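Local coordinates for protein shikimate dehydrogenase (NADP(+)) (Peptoclostridium difficile, PDB 5DZS) that probably catalyses the reversible NADPH-linked reduction of 3-dehydroshikimate to shikimate, a step on the route to chorismate and the aromatic amino acids, at residues A132-F137 / E143-S148; L206-L209 / E215-F218; V85-L90 / I241-I246; A49-G54 / R91-Y96. All blocks are in the same frame, centred on the assembly; numbering follows the deposited sequence. Where two conformers were deposited one is given.

Interaction 1. Residues A132-F137 / E143-S148; sequences AALTYF and EKLYVS
Leu145 points from its strand to the helix and puts one methyl against each of two helix side chains, Leu134 and Phe137. Its CD2 branch goes to Leu134, 3.8 Å from Leu134 CG; the other branch, CD1, goes to the ring of Phe137, 3.7 Å from Phe137 CD2. Both pairs of side chains run nearly perpendicular to each other, and the methyl meets the phenyl ring obliquely. Leu145 CG lies opposite the backbone nitrogen (chi1 -178°), beside the carbonyl carbon, and the two methyls branch from there, one to each helix residue. Two residues on, on the same face of the strand, Val147 turns CG2 to Leu134 CD1 at 4.2 Å, again at about a right angle. Leu134 is thus shared between two strand residues. All four residues are buried and the contact is wholly apolar.

Helix 132-137 and strand 144-148 run almost exactly antiparallel (175°), their axes 10.0 Å apart, as expected for the second half of a beta-alpha-beta unit that starts with strand 120-124. Phe137 also reaches Ile123 of that first strand, while Ala132 and Tyr136 pack against helix 101-111. Strand 144-149 itself lies in the parallel sheet between strands 120-124 and 163-166.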
# COMPACT_ATOMS: atom_id res chain seq x y z
N ALA B 132 12.15 -11.07 -10.65
CA ALA B 132 10.86 -11.23 -9.98
C ALA B 132 10.36 -12.65 -10.16
O ALA B 132 9.81 -13.23 -9.22
CB ALA B 132 9.84 -10.26 -10.54
N ALA B 133 10.51 -13.17 -11.37
CA ALA B 133 10.10 -14.53 -11.68
C ALA B 133 10.91 -15.53 -10.87
O ALA B 133 10.35 -16.50 -10.34
CB ALA B 133 10.24 -14.80 -13.18
N LEU B 134 12.22 -15.30 -10.78
CA LEU B 134 13.08 -16.14 -9.96
C LEU B 134 12.57 -16.11 -8.51
O LEU B 134 12.42 -17.15 -7.89
CB LEU B 134 14.53 -15.65 -10.04
CG LEU B 134 15.58 -16.32 -9.14
CD1 LEU B 134 16.98 -16.16 -9.75
CD2 LEU B 134 15.54 -15.78 -7.71
N THR B 135 12.31 -14.91 -8.01
CA THR B 135 11.83 -14.73 -6.63
C THR B 135 10.51 -15.47 -6.42
O THR B 135 10.34 -16.19 -5.43
CB THR B 135 11.69 -13.22 -6.31
OG1 THR B 135 12.93 -12.54 -6.58
CG2 THR B 135 11.32 -13.00 -4.85
N TYR B 136 9.58 -15.29 -7.35
CA TYR B 136 8.28 -15.96 -7.27
C TYR B 136 8.41 -17.48 -7.31
O TYR B 136 7.84 -18.17 -6.46
CB TYR B 136 7.36 -15.48 -8.40
CG TYR B 136 6.09 -16.29 -8.49
CD1 TYR B 136 5.05 -16.08 -7.60
CD2 TYR B 136 5.95 -17.28 -9.45
CE1 TYR B 136 3.89 -16.83 -7.68
CE2 TYR B 136 4.80 -18.04 -9.53
CZ TYR B 136 3.78 -17.82 -8.65
OH TYR B 136 2.63 -18.59 -8.74
N PHE B 137 9.13 -18.00 -8.30
CA PHE B 137 9.30 -19.46 -8.42
C PHE B 137 9.91 -20.09 -7.15
O PHE B 137 9.44 -21.14 -6.69
CB PHE B 137 10.17 -19.84 -9.63
CG PHE B 137 9.47 -19.76 -10.98
CD1 PHE B 137 8.22 -20.33 -11.18
CD2 PHE B 137 10.12 -19.22 -12.07
CE1 PHE B 137 7.62 -20.29 -12.44
CE2 PHE B 137 9.53 -19.18 -13.33
CZ PHE B 137 8.28 -19.71 -13.51
N GLU B 143 11.13 -26.95 -7.69
CA GLU B 143 12.13 -27.96 -7.38
C GLU B 143 13.49 -27.60 -7.98
O GLU B 143 14.51 -27.62 -7.29
CB GLU B 143 11.67 -29.33 -7.89
CG GLU B 143 12.66 -30.47 -7.62
CD GLU B 143 12.88 -30.73 -6.14
OE1 GLU B 143 11.92 -30.56 -5.34
OE2 GLU B 143 14.00 -31.11 -5.78
N LYS B 144 13.47 -27.24 -9.26
CA LYS B 144 14.69 -26.93 -10.00
C LYS B 144 14.44 -25.66 -10.81
O LYS B 144 13.45 -25.60 -11.53
CB LYS B 144 14.98 -28.09 -10.95
CG LYS B 144 16.33 -28.06 -11.66
CD LYS B 144 17.47 -28.47 -10.74
CE LYS B 144 18.73 -28.74 -11.54
NZ LYS B 144 19.89 -29.10 -10.69
N LEU B 145 15.32 -24.67 -10.70
CA LEU B 145 15.18 -23.41 -11.46
C LEU B 145 16.46 -23.02 -12.21
O LEU B 145 17.54 -22.91 -11.61
CB LEU B 145 14.80 -22.26 -10.52
CG LEU B 145 14.58 -20.90 -11.22
CD1 LEU B 145 13.43 -20.97 -12.22
CD2 LEU B 145 14.34 -19.80 -10.20
N TYR B 146 16.33 -22.83 -13.52
CA TYR B 146 17.42 -22.38 -14.36
C TYR B 146 17.08 -20.99 -14.90
O TYR B 146 15.91 -20.68 -15.12
CB TYR B 146 17.62 -23.29 -15.58
CG TYR B 146 17.85 -24.77 -15.32
CD1 TYR B 146 16.78 -25.64 -15.19
CD2 TYR B 146 19.13 -25.30 -15.29
CE1 TYR B 146 16.97 -27.00 -14.98
CE2 TYR B 146 19.34 -26.66 -15.09
CZ TYR B 146 18.26 -27.50 -14.94
OH TYR B 146 18.46 -28.85 -14.74
N VAL B 147 18.10 -20.17 -15.11
CA VAL B 147 17.94 -18.87 -15.75
C VAL B 147 18.93 -18.88 -16.91
O VAL B 147 20.12 -19.08 -16.69
CB VAL B 147 18.24 -17.70 -14.80
CG1 VAL B 147 18.12 -16.37 -15.54
CG2 VAL B 147 17.29 -17.73 -13.61
N SER B 148 18.42 -18.70 -18.13
CA SER B 148 19.27 -18.74 -19.33
C SER B 148 19.66 -17.35 -19.82
O SER B 148 18.82 -16.46 -19.93
CB SER B 148 18.54 -19.49 -20.45
OG SER B 148 19.42 -19.74 -21.54

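Interaction 2. Residues L206-L209 / E215-F218; sequences LIDL and ETEF
Thr216 and Asp208 approach each other from opposite directions, and Thr216 OG1 donates a hydrogen bond of 2.9 Å to Asp208 OD2. The lone pair used is the anti one, pointing away from the other carboxylate oxygen. Thr216 is the N-cap of helix 217-224, and its OG1 also accepts a hydrogen bond from Leu219 N. A first torsion of 64° sets the hydroxyl between backbone N and carbonyl carbon, where it serves both Leu219 N and Asp208. The methyl, Thr216 CG2, comes within 3.3 Å of Asp208 OD2.

Two residues on, Phe218 points its ring at the strand, CG opposite the backbone nitrogen. Leu206 CD2 lies over the ring centre, 3.8 Å from the Phe218 centroid and 12° off the normal, a CH-pi contact. At the ring edge, Phe218 CE2 is 3.6 Å from Ile207 O. The Asp208 carboxylate stands nearly perpendicular to the ring, at 86°, with Asp208 CB 3.7 Å from Phe218 CD2.

Asp208 OD1 takes hydrogen bonds from Asn180 ND2 and Ile210 N. Through Asp208 the end of strand 205-208 is joined to the helix cap, right next to Leu209, predicted to bind NADP(+). The buried carboxylate is gripped at both oxygens by three donors and lies beside the start of a helix, which would probably favour the ionised form.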
# COMPACT_ATOMS: atom_id res chain seq x y z
N LEU B 206 4.31 -23.01 -21.56
CA LEU B 206 5.03 -21.81 -21.98
C LEU B 206 4.35 -20.58 -21.41
O LEU B 206 3.15 -20.41 -21.56
CB LEU B 206 5.07 -21.65 -23.50
CG LEU B 206 6.03 -22.50 -24.32
CD1 LEU B 206 5.57 -23.94 -24.33
CD2 LEU B 206 6.11 -21.94 -25.73
N ILE B 207 5.14 -19.72 -20.77
CA ILE B 207 4.61 -18.46 -20.27
C ILE B 207 5.39 -17.34 -20.93
O ILE B 207 6.61 -17.29 -20.85
CB ILE B 207 4.73 -18.36 -18.73
CG1 ILE B 207 3.94 -19.50 -18.08
CG2 ILE B 207 4.25 -17.00 -18.25
CD1 ILE B 207 4.13 -19.61 -16.59
N ASP B 208 4.68 -16.44 -21.60
CA ASP B 208 5.34 -15.31 -22.24
C ASP B 208 4.88 -14.03 -21.58
O ASP B 208 3.70 -13.75 -21.56
CB ASP B 208 5.03 -15.30 -23.75
CG ASP B 208 5.98 -14.41 -24.55
OD1 ASP B 208 6.78 -13.66 -23.93
OD2 ASP B 208 5.94 -14.49 -25.79
N LEU B 209 5.80 -13.25 -21.02
CA LEU B 209 5.42 -12.00 -20.37
C LEU B 209 5.07 -10.92 -21.38
O LEU B 209 4.45 -9.91 -21.03
CB LEU B 209 6.50 -11.52 -19.40
CG LEU B 209 6.86 -12.50 -18.28
CD1 LEU B 209 7.80 -11.86 -17.27
CD2 LEU B 209 5.62 -13.05 -17.59
N GLU B 215 -0.01 -12.19 -31.51
CA GLU B 215 0.54 -13.42 -30.94
C GLU B 215 2.02 -13.63 -31.26
O GLU B 215 2.44 -13.57 -32.42
CB GLU B 215 -0.27 -14.66 -31.38
CG GLU B 215 0.15 -15.92 -30.64
CD GLU B 215 -0.77 -17.08 -30.91
OE1 GLU B 215 -1.29 -17.18 -32.04
OE2 GLU B 215 -0.97 -17.90 -29.98
N THR B 216 2.80 -13.91 -30.22
CA THR B 216 4.23 -14.12 -30.36
C THR B 216 4.55 -15.46 -31.03
O THR B 216 3.79 -16.43 -30.92
CB THR B 216 4.93 -14.10 -28.99
OG1 THR B 216 4.45 -15.20 -28.21
CG2 THR B 216 4.66 -12.79 -28.27
N GLU B 217 5.70 -15.52 -31.71
CA GLU B 217 6.13 -16.74 -32.35
C GLU B 217 6.36 -17.82 -31.29
O GLU B 217 6.07 -18.99 -31.51
CB GLU B 217 7.41 -16.50 -33.15
CG GLU B 217 7.93 -17.70 -33.92
CD GLU B 217 7.01 -18.16 -35.04
OE1 GLU B 217 5.98 -17.50 -35.29
OE2 GLU B 217 7.31 -19.19 -35.68
N PHE B 218 6.88 -17.40 -30.14
CA PHE B 218 7.13 -18.29 -29.00
C PHE B 218 5.86 -19.08 -28.66
O PHE B 218 5.87 -20.31 -28.64
CB PHE B 218 7.63 -17.44 -27.83
CG PHE B 218 7.88 -18.19 -26.54
CD1 PHE B 218 8.90 -19.10 -26.43
CD2 PHE B 218 7.15 -17.86 -25.40
CE1 PHE B 218 9.15 -19.75 -25.23
CE2 PHE B 218 7.40 -18.50 -24.19
CZ PHE B 218 8.40 -19.45 -24.11

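Interaction 3. Residues V85-L90 / I241-I246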
# COMPACT_ATOMS: atom_id res chain seq x y z
N VAL B 85 12.70 -1.77 -9.87
CA VAL B 85 11.51 -0.97 -9.64
C VAL B 85 10.72 -0.80 -10.93
O VAL B 85 11.32 -0.48 -11.96
CB VAL B 85 11.91 0.40 -9.08
CG1 VAL B 85 10.82 1.46 -9.22
CG2 VAL B 85 12.32 0.23 -7.63
N ASN B 86 9.40 -1.01 -10.90
CA ASN B 86 8.55 -0.72 -12.06
C ASN B 86 7.45 0.28 -11.79
O ASN B 86 6.69 0.58 -12.71
CB ASN B 86 7.97 -2.00 -12.65
CG ASN B 86 6.87 -2.58 -11.82
OD1 ASN B 86 6.59 -2.16 -10.70
ND2 ASN B 86 6.20 -3.56 -12.39
N THR B 87 7.38 0.82 -10.58
CA THR B 87 6.31 1.76 -10.19
C THR B 87 6.93 2.80 -9.28
O THR B 87 7.55 2.44 -8.27
CB THR B 87 5.16 1.01 -9.49
OG1 THR B 87 4.61 0.02 -10.39
CG2 THR B 87 4.05 1.95 -9.05
N ILE B 88 6.77 4.07 -9.62
CA ILE B 88 7.29 5.18 -8.82
C ILE B 88 6.12 6.09 -8.41
O ILE B 88 5.24 6.38 -9.25
CB ILE B 88 8.33 6.00 -9.60
CG1 ILE B 88 9.58 5.14 -9.88
CG2 ILE B 88 8.73 7.30 -8.89
CD1 ILE B 88 10.59 5.74 -10.83
N LEU B 89 6.14 6.55 -7.17
CA LEU B 89 5.13 7.47 -6.62
C LEU B 89 5.86 8.72 -6.13
O LEU B 89 6.86 8.63 -5.40
CB LEU B 89 4.41 6.83 -5.45
CG LEU B 89 3.49 7.72 -4.62
CD1 LEU B 89 2.35 8.37 -5.39
CD2 LEU B 89 2.93 6.90 -3.46
N LEU B 90 5.35 9.90 -6.49
CA LEU B 90 5.82 11.20 -6.00
C LEU B 90 4.91 11.67 -4.87
O LEU B 90 3.70 11.81 -5.05
CB LEU B 90 5.76 12.25 -7.13
CG LEU B 90 6.04 13.70 -6.73
CD1 LEU B 90 7.50 13.90 -6.37
CD2 LEU B 90 5.62 14.63 -7.89
N ILE B 241 -3.49 -2.14 -12.25
CA ILE B 241 -4.41 -1.94 -11.12
C ILE B 241 -3.63 -1.82 -9.80
O ILE B 241 -3.92 -0.91 -8.99
CB ILE B 241 -5.48 -3.05 -11.10
CG1 ILE B 241 -6.41 -2.88 -12.31
CG2 ILE B 241 -6.28 -3.04 -9.80
CD1 ILE B 241 -7.31 -4.07 -12.57
N LYS B 242 -2.63 -2.66 -9.59
CA LYS B 242 -1.82 -2.55 -8.39
C LYS B 242 -1.10 -1.20 -8.35
O LYS B 242 -1.00 -0.58 -7.29
CB LYS B 242 -0.83 -3.72 -8.32
CG LYS B 242 0.02 -3.74 -7.06
CD LYS B 242 -0.79 -3.92 -5.79
CE LYS B 242 -1.54 -5.24 -5.70
NZ LYS B 242 -2.38 -5.42 -4.46
N SER B 243 -0.58 -0.76 -9.50
CA SER B 243 0.06 0.55 -9.54
C SER B 243 -0.94 1.64 -9.12
O SER B 243 -0.59 2.56 -8.35
CB SER B 243 0.59 0.90 -10.93
OG SER B 243 1.66 0.06 -11.32
N GLN B 244 -2.16 1.56 -9.65
CA GLN B 244 -3.19 2.52 -9.31
C GLN B 244 -3.53 2.51 -7.81
O GLN B 244 -3.77 3.56 -7.21
CB GLN B 244 -4.41 2.27 -10.18
CG GLN B 244 -4.20 2.66 -11.62
CD GLN B 244 -4.01 4.16 -11.79
OE1 GLN B 244 -4.35 4.93 -10.91
NE2 GLN B 244 -3.47 4.56 -12.94
N GLU B 245 -3.52 1.32 -7.21
CA GLU B 245 -3.80 1.20 -5.79
C GLU B 245 -2.71 1.95 -5.00
O GLU B 245 -2.98 2.66 -4.05
CB GLU B 245 -3.83 -0.27 -5.33
CG GLU B 245 -5.06 -1.03 -5.80
CD GLU B 245 -5.11 -2.43 -5.25
OE1 GLU B 245 -6.24 -2.92 -5.00
OE2 GLU B 245 -4.07 -3.05 -5.02
N ILE B 246 -1.47 1.77 -5.41
CA ILE B 246 -0.34 2.44 -4.77
C ILE B 246 -0.41 3.97 -4.93
O ILE B 246 -0.26 4.72 -3.96
CB ILE B 246 0.99 1.93 -5.35
CG1 ILE B 246 1.21 0.47 -4.89
CG2 ILE B 246 2.15 2.82 -4.89
CD1 ILE B 246 2.29 -0.25 -5.65
O HOH W 1 3.24 -1.89 -12.06
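Strand 87-90 and helix 241-246 run roughly parallel, their axes 9.2 Å apart and crossing at -20°, with Thr87 opposite Ser243 and Leu89 opposite Ile246. At the first level two hydroxyls meet, Thr87 OG1 lying 3.1 Å from Ser243 OG. Water 1 joins them, donating to Thr87 OG1 at 2.9 Å and bonding Ser243 OG at 2.6 Å. Thr87 OG1 in turn donates to Asn86 OD1 (3.0 Å), from above the plane of that amide. Ser243 OG is further bonded to Gln239 O of its own helix and to Asn59 ND2 of the neighbouring strand 57-60. Thr87 chi1 of -60° places CG2 opposite the backbone nitrogen, where this methyl lies 3.8 Å from Ser243 OG. At the second level the contact turns apolar and looser: Leu89 CD2 is 3.9 Å from Ile246 O and 4.4 Å from Ile246 CG2. Leu89 also packs on Pro77 of the second subunit.

Asn86 and Thr87 together face Tyr98, a classic beta bulge at the start of the strand. Asn86 and Gln239 are both predicted to bind shikimate, so the polar end of the contact lies by the probable substrate pocket, where helix 233-248 returns to the substrate-binding domain.

Interaction 4. Residues A49-G54 / R91-Y96; sequences AIKLLG and RENMLY
The flat group here is the amide of Asn93, which touches Lys51 through its oxygen: OD1 sits 3.4 Å from Lys51 CB, the two side chains crossing at about a right angle. Two waters lie between this oxygen and Lys51 O. Water 2 is 2.8 Å from Lys51 O and 2.7 Å from Asn93 OD1, while water 3 is 2.8 Å from Asn93 OD1 and makes only a weak contact with Lys51 O. Lys51 is extended beyond CG, and its CD and CE pass Asn93 O before CE comes 3.8 Å from Leu95 CG. Its NZ ends in a salt bridge with Asp47, one turn back on its own helix. Deeper in, Ile50 CG2 meets Leu95 CD2 at 3.7 Å, the two side chains crossing at a slant; chi1 of -79° turns this methyl opposite the backbone nitrogen and toward the strand.

Arg91 to Met94 form a type I' turn, the tight hairpin between strands 87-91 and 94-98, with Glu92 and Asn93 both at positive phi. Helix 46-53 lies against the hairpin at one end of the mixed sheet. Leu95 also packs on Ile88 and Leu90 of the partner strand, and Glu92 at the tip packs on Pro77 of the second subunit.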
# COMPACT_ATOMS: atom_id res chain seq x y z
N ALA B 49 12.54 16.13 -13.40
CA ALA B 49 11.38 16.51 -14.21
C ALA B 49 10.07 16.06 -13.57
O ALA B 49 9.09 16.81 -13.57
CB ALA B 49 11.50 16.00 -15.62
N ILE B 50 10.04 14.84 -13.02
CA ILE B 50 8.84 14.35 -12.31
C ILE B 50 8.49 15.29 -11.17
O ILE B 50 7.35 15.72 -10.99
CB ILE B 50 9.07 12.93 -11.74
CG1 ILE B 50 8.93 11.91 -12.84
CG2 ILE B 50 8.14 12.67 -10.56
CD1 ILE B 50 9.38 10.50 -12.42
N LYS B 51 9.49 15.61 -10.36
CA LYS B 51 9.29 16.50 -9.23
C LYS B 51 8.85 17.88 -9.68
O LYS B 51 7.91 18.45 -9.10
CB LYS B 51 10.57 16.59 -8.37
CG LYS B 51 10.92 15.29 -7.70
CD LYS B 51 12.34 15.35 -7.12
CE LYS B 51 12.78 14.01 -6.59
NZ LYS B 51 14.25 14.08 -6.27
N LEU B 52 9.51 18.43 -10.69
CA LEU B 52 9.21 19.78 -11.12
C LEU B 52 7.77 19.94 -11.61
O LEU B 52 7.08 20.88 -11.23
CB LEU B 52 10.17 20.21 -12.25
CG LEU B 52 10.00 21.67 -12.68
CD1 LEU B 52 10.51 22.64 -11.65
CD2 LEU B 52 10.69 21.90 -14.04
N LEU B 53 7.34 18.99 -12.42
CA LEU B 53 6.03 19.05 -13.07
C LEU B 53 4.94 18.33 -12.29
O LEU B 53 3.79 18.32 -12.72
CB LEU B 53 6.12 18.57 -14.53
CG LEU B 53 7.07 19.34 -15.45
CD1 LEU B 53 7.00 18.83 -16.88
CD2 LEU B 53 6.74 20.81 -15.42
N GLY B 54 5.27 17.77 -11.12
CA GLY B 54 4.23 17.13 -10.31
C GLY B 54 3.58 15.93 -10.93
O GLY B 54 2.36 15.78 -10.83
N ARG B 91 5.50 11.92 -3.71
CA ARG B 91 4.80 12.50 -2.57
C ARG B 91 5.72 13.43 -1.84
O ARG B 91 6.83 13.07 -1.48
CB ARG B 91 4.29 11.42 -1.60
CG ARG B 91 3.11 10.60 -2.06
CD ARG B 91 1.83 11.40 -2.24
NE ARG B 91 0.78 10.51 -2.73
CZ ARG B 91 -0.35 10.93 -3.30
NH1 ARG B 91 -0.60 12.23 -3.43
NH2 ARG B 91 -1.23 10.03 -3.74
N GLU B 92 5.25 14.67 -1.64
CA GLU B 92 6.02 15.67 -0.90
C GLU B 92 7.46 15.79 -1.42
O GLU B 92 8.42 15.82 -0.66
CB GLU B 92 5.95 15.39 0.61
CG GLU B 92 4.58 15.66 1.24
CD GLU B 92 3.51 14.60 0.99
OE1 GLU B 92 3.73 13.41 1.32
OE2 GLU B 92 2.38 14.98 0.56
N ASN B 93 7.57 15.84 -2.74
CA ASN B 93 8.82 16.03 -3.46
C ASN B 93 9.85 14.92 -3.32
O ASN B 93 11.04 15.11 -3.63
CB ASN B 93 9.46 17.39 -3.07
CG ASN B 93 10.25 18.01 -4.19
OD1 ASN B 93 9.80 18.04 -5.34
ND2 ASN B 93 11.42 18.53 -3.86
N MET B 94 9.36 13.74 -2.89
CA MET B 94 10.18 12.55 -2.73
C MET B 94 9.65 11.47 -3.66
O MET B 94 8.47 11.45 -3.99
CB MET B 94 10.12 12.05 -1.29
CG MET B 94 10.67 13.03 -0.27
SD MET B 94 12.44 13.27 -0.44
CE MET B 94 13.03 11.90 0.53
N LEU B 95 10.55 10.59 -4.10
CA LEU B 95 10.18 9.48 -4.96
C LEU B 95 10.31 8.14 -4.24
O LEU B 95 11.35 7.83 -3.66
CB LEU B 95 11.03 9.45 -6.24
CG LEU B 95 10.89 10.70 -7.11
CD1 LEU B 95 11.82 10.57 -8.32
CD2 LEU B 95 9.47 10.95 -7.54
N TYR B 96 9.23 7.36 -4.30
CA TYR B 96 9.10 6.03 -3.70
C TYR B 96 9.01 5.01 -4.80
O TYR B 96 8.19 5.15 -5.73
CB TYR B 96 7.83 5.94 -2.86
CG TYR B 96 7.82 6.82 -1.62
CD1 TYR B 96 7.65 8.20 -1.71
CD2 TYR B 96 7.93 6.26 -0.37
CE1 TYR B 96 7.67 8.98 -0.57
CE2 TYR B 96 7.91 7.04 0.75
CZ TYR B 96 7.80 8.39 0.65
OH TYR B 96 7.76 9.20 1.79
O HOH W 2 7.28 17.98 -6.40
O HOH W 3 9.41 20.43 -6.81

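Starting from the N terminus, interaction 4 opens at residues 49-54 and closes at 91-96. Interaction 3 opens at 85-90, before that closure, so the two cross; they meet across the hairpin of the mixed sheet, where Leu89 N lies 2.9 Å from Tyr96 O, probably a hydrogen bond. The chain then leaves for the cofactor domain. There interaction 1 closes a short helix-to-strand loop, and interaction 2, further along, closes a strand-to-helix one, their centres about 17 Å apart on the same parallel sheet. Both fall within the long excursion that interaction 3 ends at 241-246, bringing helix 233-248 back to the substrate-binding domain and tying the two lobes together.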